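Local coordinates for protein endoglucanase A (Clostridium longisporum, PDB 6Q1I) that hydrolyses internal beta-1,4-glucosidic linkages in barley beta-glucan, lichenan and carboxymethylcellulose, also attacks xylan, and favours longer cellooligosaccharides, at residues L108-N113 / D151-E156; A145-D150 / G197-R202; D318-E323 / L333-L338. One frame throughout, in Å; residues are numbered along the deposited sequence.

Contact 1. Residues L108-N113 / D151-E156; sequences LYVILN and DHLIFE
Tyr109 and His152 both set CG anti to the carbonyl carbon, beside the backbone N, which brings their rings together where the two strands begin. They form an offset stack, with centroids 4.3 Å apart and planes inclined by 20°; His152 CD2 lies over the centre of one tyrosine face. Tyr109 OH bonds to Arg12, which also forms a salt bridge with Asp151. From here strands 109-113 and 153-156 run parallel, at 28° between their N-to-C directions. The bonding alternates as a parallel ladder requires: Val110 N gives to His152 O at 2.8 Å, Ile154 N to Val110 O, Leu112 N to Ile154 O at 2.9 Å, and Glu156 N to Leu112 O. The first three are nearly straight, whereas the last is more bent at its hydrogen.

Side chains alternate between the two faces of the sheet. On one, Leu153 CD1 meets Val110 CG1 at 3.7 Å and also reaches Leu112 CB; Phe146 and helix 90-105 cover this layer. The other face carries Ile111, Ile154, Asn113 and Glu156. Glu156 CG is anti to its backbone N (chi1 171°) and the chain continues extended, so the carboxylate lies beside the Asn113 side chain, which points the same way. Asn113 ND2 donates to Glu156 OE2 at 3.1 Å, in its own amide plane but from above the carboxylate plane, and also bonds to His115 ND1. Arg73 forms a salt bridge with the same OE2, while Thr76 N holds Asn113 OD1, fixing the amide from its other end. With helix 128-145 connecting them, the strands form a beta-alpha-beta unit of the TIM barrel, whose Asn113 and Glu156 end lies near the catalytic positions inferred by similarity.

Contact 2. Residues A145-D150 / G197-R202; sequences AFKDYD and GNNLSR
Tyr149 O accepts three hydrogen bonds from the 197-202 loop: one from Asn198 ND2 at 3.0 Å, and two from Arg202, through NH2 at 2.9 Å and NH1 at 3.2 Å. The arginine comes end-on, with the oxygen close to the guanidinium plane. The approaches to the carbonyl differ: NH2 is tilted 28° from its plane, whereas NH1 and Asn198 ND2 stand well above it. NH1 also reaches Asp150 O at 3.0 Å, though with a bent N-H angle of 135°.

The remaining side of the guanidinium is taken within its own loop. Asn199 OD1 lies almost in the guanidinium plane and receives NE at 2.9 Å as well as NH2. Arg202 reaches both sites because its chain leaves extended and then bends at chi3 (-51°), while Phe155 adds a cation-pi interaction. The Asn199 amide is itself positioned by ND2, which bonds to Thr195 OG1 and Ser143 O; this second-shell grip presents OD1 to the arginine.

Lys147 covers the more exposed flank. Its CE packs against Gly197 CA at 3.6 Å, and the ammonium group continues to Thr195 O. Water 1 joins the loops by accepting from Asn198 N and donating to Lys147 O and Asp148 OD1. Phe146 to Tyr149 form a type I turn, closed by Tyr149 N to Phe146 O, which helps define where the gripped carbonyl sits.

Backbone and amide oxygens, not carboxylates, thus take the guanidinium's hydrogen bonds across and within these loops. The buried positive charge is therefore probably stabilised largely by carbonyl dipoles, together with the Phe155 ring. Asp150 OD1, which bonds to His152 N, stays 6.1 Å from Arg202 NH1, too far for a salt bridge, though a longer-range attraction may remain.

Contact 3. Residues D318-E323 / L333-L338; sequences DNNYAE and LNRSTL
Two irregular backbone segments approach with Asn320 CA 6.1 Å from Asn334 CA, and Asn320 takes a left-handed conformation (phi 63°, psi 24°). Its CG is anti to the backbone N, placing the amide obliquely across the Arg335 side chain. Asn320 CB lies over one guanidinium face, 3.7 Å from Arg335 NE, and the amide and guanidinium planes differ by 19°. Asn320 OD1 accepts from Arg335 N at 3.2 Å, the donor standing above the carbonyl plane, and also bonds to Tyr341 OH.

Asp318 divides its carboxylate between the segments. OD2 receives Leu333 N at 2.9 Å through its syn lone pair and Trp25 NE1 as a further donor; OD1 receives Asn320 N at 2.9 Å. Water 3 accepts from Arg335 NE and donates to Leu333 O, with a weak bond to Asp318 OD1. At the guanidinium edge, Arg335 NH2 makes a weak, bent bond to Asp318 O; Gly28 O also accepts from NH2, and Thr30 OG1 pairs with NH1.

The bond from Asn320 N to Asp318 OD1 defines an Asx turn, and Asn319 forms another with Tyr321 N: consecutive turns in the loop leaving the last strand of the TIM barrel.

In the fold
Contacts 1 and 2 adjoin, their centres 11 Å apart, and their segments alternate along the chain: 145-150 leads into strand 153-156, while the loop 197-202 comes just before strand 204-208. They meet where Leu153 CD2 packs on Phe146 CB at 3.6 Å, and where Arg202 NH1 probably bonds to Leu153 O at 3.0 Å. Contact 3 stands apart on the loop after strand 314-318, its centre about 23 Å from that of contact 1 and 32 Å from that of contact 2. By side-chain approach, Asn113 is about 6 Å from Gln284 and Glu156 about 7 Å from Gln160, the altered nucleophile and proton-donor positions assigned by similarity; Asn319 of contact 3 is about 9 Å from Gln284.

Contact 1. Residues L108-N113 / D151-E156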
# COMPACT_ATOMS: atom_id res chain seq x y z
N LEU A 108 -13.95 5.33 -6.72
CA LEU A 108 -12.59 4.83 -6.69
C LEU A 108 -12.55 3.40 -6.16
O LEU A 108 -13.39 2.99 -5.36
CB LEU A 108 -11.74 5.71 -5.76
CG LEU A 108 -11.55 7.15 -6.23
CD1 LEU A 108 -11.08 8.03 -5.09
CD2 LEU A 108 -10.56 7.22 -7.39
N TYR A 109 -11.56 2.63 -6.63
CA TYR A 109 -11.14 1.45 -5.90
C TYR A 109 -10.41 1.91 -4.65
O TYR A 109 -9.69 2.92 -4.67
CB TYR A 109 -10.22 0.55 -6.75
CG TYR A 109 -10.95 -0.01 -7.94
CD1 TYR A 109 -10.97 0.67 -9.15
CD2 TYR A 109 -11.69 -1.17 -7.83
CE1 TYR A 109 -11.70 0.20 -10.22
CE2 TYR A 109 -12.42 -1.65 -8.90
CZ TYR A 109 -12.42 -0.97 -10.09
OH TYR A 109 -13.16 -1.45 -11.16
N VAL A 110 -10.61 1.20 -3.55
CA VAL A 110 -10.00 1.54 -2.27
C VAL A 110 -9.28 0.31 -1.75
O VAL A 110 -9.87 -0.77 -1.67
CB VAL A 110 -11.06 2.01 -1.26
CG1 VAL A 110 -10.43 2.20 0.11
CG2 VAL A 110 -11.70 3.29 -1.75
N ILE A 111 -8.02 0.48 -1.37
CA ILE A 111 -7.26 -0.56 -0.68
C ILE A 111 -7.16 -0.14 0.78
O ILE A 111 -6.57 0.90 1.10
CB ILE A 111 -5.84 -0.71 -1.26
CG1 ILE A 111 -5.87 -1.09 -2.74
CG2 ILE A 111 -5.06 -1.72 -0.43
CD1 ILE A 111 -4.54 -0.86 -3.46
N LEU A 112 -7.73 -0.95 1.68
CA LEU A 112 -7.67 -0.73 3.12
C LEU A 112 -6.79 -1.82 3.72
O LEU A 112 -7.09 -3.01 3.57
CB LEU A 112 -9.08 -0.80 3.72
CG LEU A 112 -9.16 -0.53 5.22
CD1 LEU A 112 -8.77 0.92 5.54
CD2 LEU A 112 -10.55 -0.85 5.76
N ASN A 113 -5.71 -1.42 4.40
CA ASN A 113 -4.73 -2.38 4.91
C ASN A 113 -4.65 -2.31 6.44
O ASN A 113 -5.42 -1.62 7.10
CB ASN A 113 -3.36 -2.18 4.26
CG ASN A 113 -2.59 -1.00 4.80
OD1 ASN A 113 -3.06 -0.28 5.68
ND2 ASN A 113 -1.38 -0.81 4.27
N ASP A 151 -17.35 -4.50 -4.38
CA ASP A 151 -16.03 -4.99 -4.75
C ASP A 151 -15.04 -3.88 -5.11
O ASP A 151 -13.89 -4.19 -5.42
CB ASP A 151 -16.09 -6.05 -5.85
CG ASP A 151 -16.51 -5.51 -7.21
OD1 ASP A 151 -16.70 -4.29 -7.39
OD2 ASP A 151 -16.63 -6.35 -8.11
N HIS A 152 -15.43 -2.61 -5.01
CA HIS A 152 -14.43 -1.57 -5.11
C HIS A 152 -13.55 -1.48 -3.87
O HIS A 152 -12.47 -0.90 -3.94
CB HIS A 152 -15.06 -0.22 -5.39
CG HIS A 152 -15.47 -0.05 -6.82
ND1 HIS A 152 -16.56 -0.68 -7.36
CD2 HIS A 152 -14.90 0.66 -7.82
CE1 HIS A 152 -16.67 -0.36 -8.63
NE2 HIS A 152 -15.67 0.45 -8.94
N LEU A 153 -13.98 -2.07 -2.76
CA LEU A 153 -13.17 -2.12 -1.55
C LEU A 153 -12.37 -3.43 -1.52
O LEU A 153 -12.95 -4.52 -1.55
CB LEU A 153 -14.03 -1.98 -0.29
CG LEU A 153 -13.25 -2.00 1.02
CD1 LEU A 153 -12.26 -0.84 1.10
CD2 LEU A 153 -14.20 -1.98 2.20
N ILE A 154 -11.05 -3.28 -1.42
CA ILE A 154 -10.08 -4.36 -1.41
C ILE A 154 -9.39 -4.32 -0.06
O ILE A 154 -9.03 -3.24 0.41
CB ILE A 154 -9.04 -4.10 -2.53
CG1 ILE A 154 -9.71 -4.06 -3.90
CG2 ILE A 154 -7.92 -5.13 -2.50
CD1 ILE A 154 -8.88 -3.35 -4.94
N PHE A 155 -9.21 -5.48 0.58
CA PHE A 155 -8.46 -5.55 1.82
C PHE A 155 -7.01 -5.93 1.52
O PHE A 155 -6.74 -6.68 0.58
CB PHE A 155 -9.04 -6.59 2.78
CG PHE A 155 -10.42 -6.28 3.31
CD1 PHE A 155 -10.90 -4.99 3.40
CD2 PHE A 155 -11.22 -7.31 3.79
CE1 PHE A 155 -12.17 -4.74 3.91
CE2 PHE A 155 -12.47 -7.06 4.31
CZ PHE A 155 -12.95 -5.78 4.37
N GLU A 156 -6.07 -5.43 2.33
CA GLU A 156 -4.66 -5.78 2.25
C GLU A 156 -4.20 -6.20 3.64
O GLU A 156 -4.25 -5.39 4.58
CB GLU A 156 -3.85 -4.59 1.71
CG GLU A 156 -2.34 -4.77 1.77
CD GLU A 156 -1.58 -3.50 1.47
OE1 GLU A 156 -1.90 -2.84 0.46
OE2 GLU A 156 -0.68 -3.14 2.27

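Contact 2. Residues A145-D150 / G197-R202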
# COMPACT_ATOMS: atom_id res chain seq x y z
N ALA A 145 -16.84 -4.61 10.00
CA ALA A 145 -17.23 -3.21 9.82
C ALA A 145 -17.48 -2.89 8.35
O ALA A 145 -18.35 -2.07 8.04
CB ALA A 145 -16.16 -2.29 10.39
N PHE A 146 -16.76 -3.54 7.44
CA PHE A 146 -16.82 -3.24 6.01
C PHE A 146 -17.47 -4.35 5.19
O PHE A 146 -17.39 -4.34 3.96
CB PHE A 146 -15.43 -2.87 5.47
CG PHE A 146 -14.91 -1.57 6.02
CD1 PHE A 146 -15.29 -0.37 5.46
CD2 PHE A 146 -14.10 -1.55 7.15
CE1 PHE A 146 -14.84 0.84 5.99
CE2 PHE A 146 -13.65 -0.35 7.69
CZ PHE A 146 -14.02 0.85 7.11
N LYS A 147 -18.17 -5.27 5.85
CA LYS A 147 -18.67 -6.47 5.18
C LYS A 147 -19.59 -6.15 4.01
O LYS A 147 -19.60 -6.88 3.01
CB LYS A 147 -19.39 -7.36 6.20
CG LYS A 147 -20.00 -8.61 5.61
CD LYS A 147 -20.64 -9.50 6.68
CE LYS A 147 -21.51 -10.56 6.02
NZ LYS A 147 -21.90 -11.66 6.95
N ASP A 148 -20.40 -5.09 4.12
CA ASP A 148 -21.42 -4.83 3.11
C ASP A 148 -20.94 -3.97 1.95
O ASP A 148 -21.72 -3.69 1.03
CB ASP A 148 -22.65 -4.20 3.77
CG ASP A 148 -23.34 -5.15 4.73
OD1 ASP A 148 -23.30 -6.37 4.48
OD2 ASP A 148 -23.90 -4.68 5.73
N TYR A 149 -19.67 -3.56 1.95
CA TYR A 149 -19.13 -2.79 0.85
C TYR A 149 -18.97 -3.66 -0.39
O TYR A 149 -18.67 -4.86 -0.31
CB TYR A 149 -17.78 -2.18 1.27
CG TYR A 149 -17.99 -0.97 2.16
CD1 TYR A 149 -18.51 -1.10 3.44
CD2 TYR A 149 -17.71 0.30 1.71
CE1 TYR A 149 -18.74 -0.00 4.23
CE2 TYR A 149 -17.94 1.42 2.50
CZ TYR A 149 -18.46 1.25 3.76
OH TYR A 149 -18.72 2.34 4.56
N ASP A 150 -19.17 -3.03 -1.55
CA ASP A 150 -19.05 -3.72 -2.84
C ASP A 150 -17.58 -3.96 -3.19
O ASP A 150 -16.67 -3.69 -2.40
CB ASP A 150 -19.85 -2.97 -3.91
CG ASP A 150 -19.22 -1.65 -4.35
OD1 ASP A 150 -18.01 -1.43 -4.17
OD2 ASP A 150 -19.98 -0.84 -4.93
N GLY A 197 -20.71 -13.28 3.71
CA GLY A 197 -21.25 -12.26 2.83
C GLY A 197 -20.28 -11.89 1.74
O GLY A 197 -19.59 -12.75 1.16
N ASN A 198 -20.20 -10.59 1.44
CA ASN A 198 -19.29 -10.12 0.40
C ASN A 198 -17.84 -10.46 0.73
O ASN A 198 -17.00 -10.52 -0.19
CB ASN A 198 -19.41 -8.61 0.23
CG ASN A 198 -20.72 -8.20 -0.44
OD1 ASN A 198 -21.54 -9.03 -0.82
ND2 ASN A 198 -20.91 -6.90 -0.57
N ASN A 199 -17.51 -10.66 2.00
CA ASN A 199 -16.14 -10.99 2.38
C ASN A 199 -15.75 -12.41 2.00
O ASN A 199 -14.56 -12.75 2.11
CB ASN A 199 -15.91 -10.75 3.87
CG ASN A 199 -15.97 -9.28 4.24
OD1 ASN A 199 -15.80 -8.39 3.40
ND2 ASN A 199 -16.20 -9.02 5.51
N LEU A 200 -16.70 -13.24 1.58
CA LEU A 200 -16.33 -14.55 1.05
C LEU A 200 -15.52 -14.44 -0.23
O LEU A 200 -14.68 -15.31 -0.50
CB LEU A 200 -17.59 -15.37 0.75
CG LEU A 200 -18.39 -15.90 1.93
CD1 LEU A 200 -19.73 -16.45 1.46
CD2 LEU A 200 -17.61 -16.96 2.67
N SER A 201 -15.75 -13.39 -1.02
CA SER A 201 -15.16 -13.26 -2.34
C SER A 201 -14.40 -11.96 -2.57
O SER A 201 -13.79 -11.80 -3.64
CB SER A 201 -16.24 -13.38 -3.42
OG SER A 201 -16.94 -14.59 -3.25
N ARG A 202 -14.42 -11.03 -1.62
CA ARG A 202 -13.69 -9.78 -1.77
C ARG A 202 -12.23 -10.05 -2.11
O ARG A 202 -11.59 -10.92 -1.53
CB ARG A 202 -13.75 -9.00 -0.45
CG ARG A 202 -13.18 -7.58 -0.54
CD ARG A 202 -13.27 -6.80 0.77
NE ARG A 202 -14.62 -6.83 1.31
CZ ARG A 202 -15.65 -6.16 0.81
NH1 ARG A 202 -15.49 -5.35 -0.23
NH2 ARG A 202 -16.85 -6.31 1.35
O HOH W 1 -22.01 -8.78 2.73
O HOH W 2 -23.80 -5.28 0.11

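Contact 3. Residues D318-E323 / L333-L338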
# COMPACT_ATOMS: atom_id res chain seq x y z
N ASP A 318 1.94 9.19 -1.41
CA ASP A 318 1.85 10.64 -1.21
C ASP A 318 1.67 10.96 0.27
O ASP A 318 0.57 10.87 0.81
CB ASP A 318 0.73 11.26 -2.04
CG ASP A 318 0.85 12.78 -2.10
OD1 ASP A 318 1.46 13.34 -1.17
OD2 ASP A 318 0.35 13.39 -3.06
N ASN A 319 2.76 11.37 0.92
CA ASN A 319 2.74 11.72 2.33
C ASN A 319 2.62 13.22 2.58
O ASN A 319 2.77 13.65 3.72
CB ASN A 319 3.96 11.15 3.06
CG ASN A 319 5.27 11.61 2.46
OD1 ASN A 319 5.30 12.45 1.56
ND2 ASN A 319 6.37 11.05 2.96
N ASN A 320 2.34 14.01 1.54
CA ASN A 320 2.16 15.45 1.67
C ASN A 320 3.43 16.15 2.14
O ASN A 320 3.36 17.25 2.69
CB ASN A 320 0.97 15.78 2.57
CG ASN A 320 0.58 17.25 2.55
OD1 ASN A 320 0.59 17.92 1.51
ND2 ASN A 320 0.20 17.75 3.72
N TYR A 321 4.60 15.54 1.91
CA TYR A 321 5.88 16.09 2.35
C TYR A 321 6.77 16.26 1.12
O TYR A 321 7.15 15.28 0.48
CB TYR A 321 6.53 15.16 3.39
CG TYR A 321 7.82 15.67 3.99
CD1 TYR A 321 7.94 16.97 4.47
CD2 TYR A 321 8.93 14.83 4.12
CE1 TYR A 321 9.12 17.43 5.03
CE2 TYR A 321 10.11 15.28 4.68
CZ TYR A 321 10.20 16.58 5.14
OH TYR A 321 11.38 17.03 5.70
N ALA A 322 7.10 17.51 0.79
CA ALA A 322 7.75 17.80 -0.48
C ALA A 322 8.96 18.72 -0.33
O ALA A 322 9.42 19.29 -1.33
CB ALA A 322 6.75 18.40 -1.47
N GLU A 323 9.50 18.84 0.88
CA GLU A 323 10.60 19.78 1.11
C GLU A 323 11.83 19.40 0.30
O GLU A 323 12.25 18.25 0.27
CB GLU A 323 10.93 19.82 2.61
CG GLU A 323 9.87 20.53 3.43
CD GLU A 323 9.69 21.98 3.02
OE1 GLU A 323 10.69 22.72 2.99
OE2 GLU A 323 8.54 22.38 2.71
N LEU A 333 0.30 16.18 -3.91
CA LEU A 333 -0.83 17.07 -3.67
C LEU A 333 -0.59 17.86 -2.39
O LEU A 333 -0.41 17.27 -1.32
CB LEU A 333 -2.13 16.28 -3.53
CG LEU A 333 -3.36 17.12 -3.18
CD1 LEU A 333 -3.72 18.05 -4.34
CD2 LEU A 333 -4.54 16.22 -2.82
N ASN A 334 -0.60 19.18 -2.48
CA ASN A 334 -0.55 20.01 -1.28
C ASN A 334 -1.94 20.01 -0.66
O ASN A 334 -2.88 20.60 -1.20
CB ASN A 334 -0.11 21.43 -1.65
CG ASN A 334 0.04 22.33 -0.45
OD1 ASN A 334 -0.71 22.23 0.52
ND2 ASN A 334 1.00 23.23 -0.51
N ARG A 335 -2.09 19.32 0.47
CA ARG A 335 -3.42 19.12 1.04
C ARG A 335 -3.99 20.38 1.65
O ARG A 335 -5.20 20.45 1.87
CB ARG A 335 -3.39 18.00 2.06
CG ARG A 335 -3.07 16.65 1.45
CD ARG A 335 -3.19 15.55 2.45
NE ARG A 335 -2.39 14.39 2.06
CZ ARG A 335 -2.16 13.37 2.87
NH1 ARG A 335 -2.71 13.35 4.07
NH2 ARG A 335 -1.38 12.37 2.49
N SER A 336 -3.16 21.38 1.95
CA SER A 336 -3.67 22.62 2.52
C SER A 336 -4.20 23.57 1.45
O SER A 336 -5.15 24.31 1.72
CB SER A 336 -2.59 23.29 3.36
OG SER A 336 -2.31 22.52 4.53
N THR A 337 -3.61 23.58 0.25
CA THR A 337 -4.04 24.48 -0.81
C THR A 337 -4.84 23.78 -1.90
O THR A 337 -5.51 24.46 -2.68
CB THR A 337 -2.83 25.14 -1.47
OG1 THR A 337 -2.04 24.14 -2.11
CG2 THR A 337 -1.99 25.90 -0.46
N LEU A 338 -4.74 22.46 -1.99
CA LEU A 338 -5.32 21.67 -3.08
C LEU A 338 -4.68 21.99 -4.43
O LEU A 338 -5.26 21.68 -5.48
CB LEU A 338 -6.85 21.76 -3.13
CG LEU A 338 -7.54 21.28 -1.85
CD1 LEU A 338 -9.05 21.28 -2.02
CD2 LEU A 338 -7.05 19.90 -1.44
O HOH W 3 -0.76 14.80 -0.18
O HOH W 4 -0.51 20.53 4.10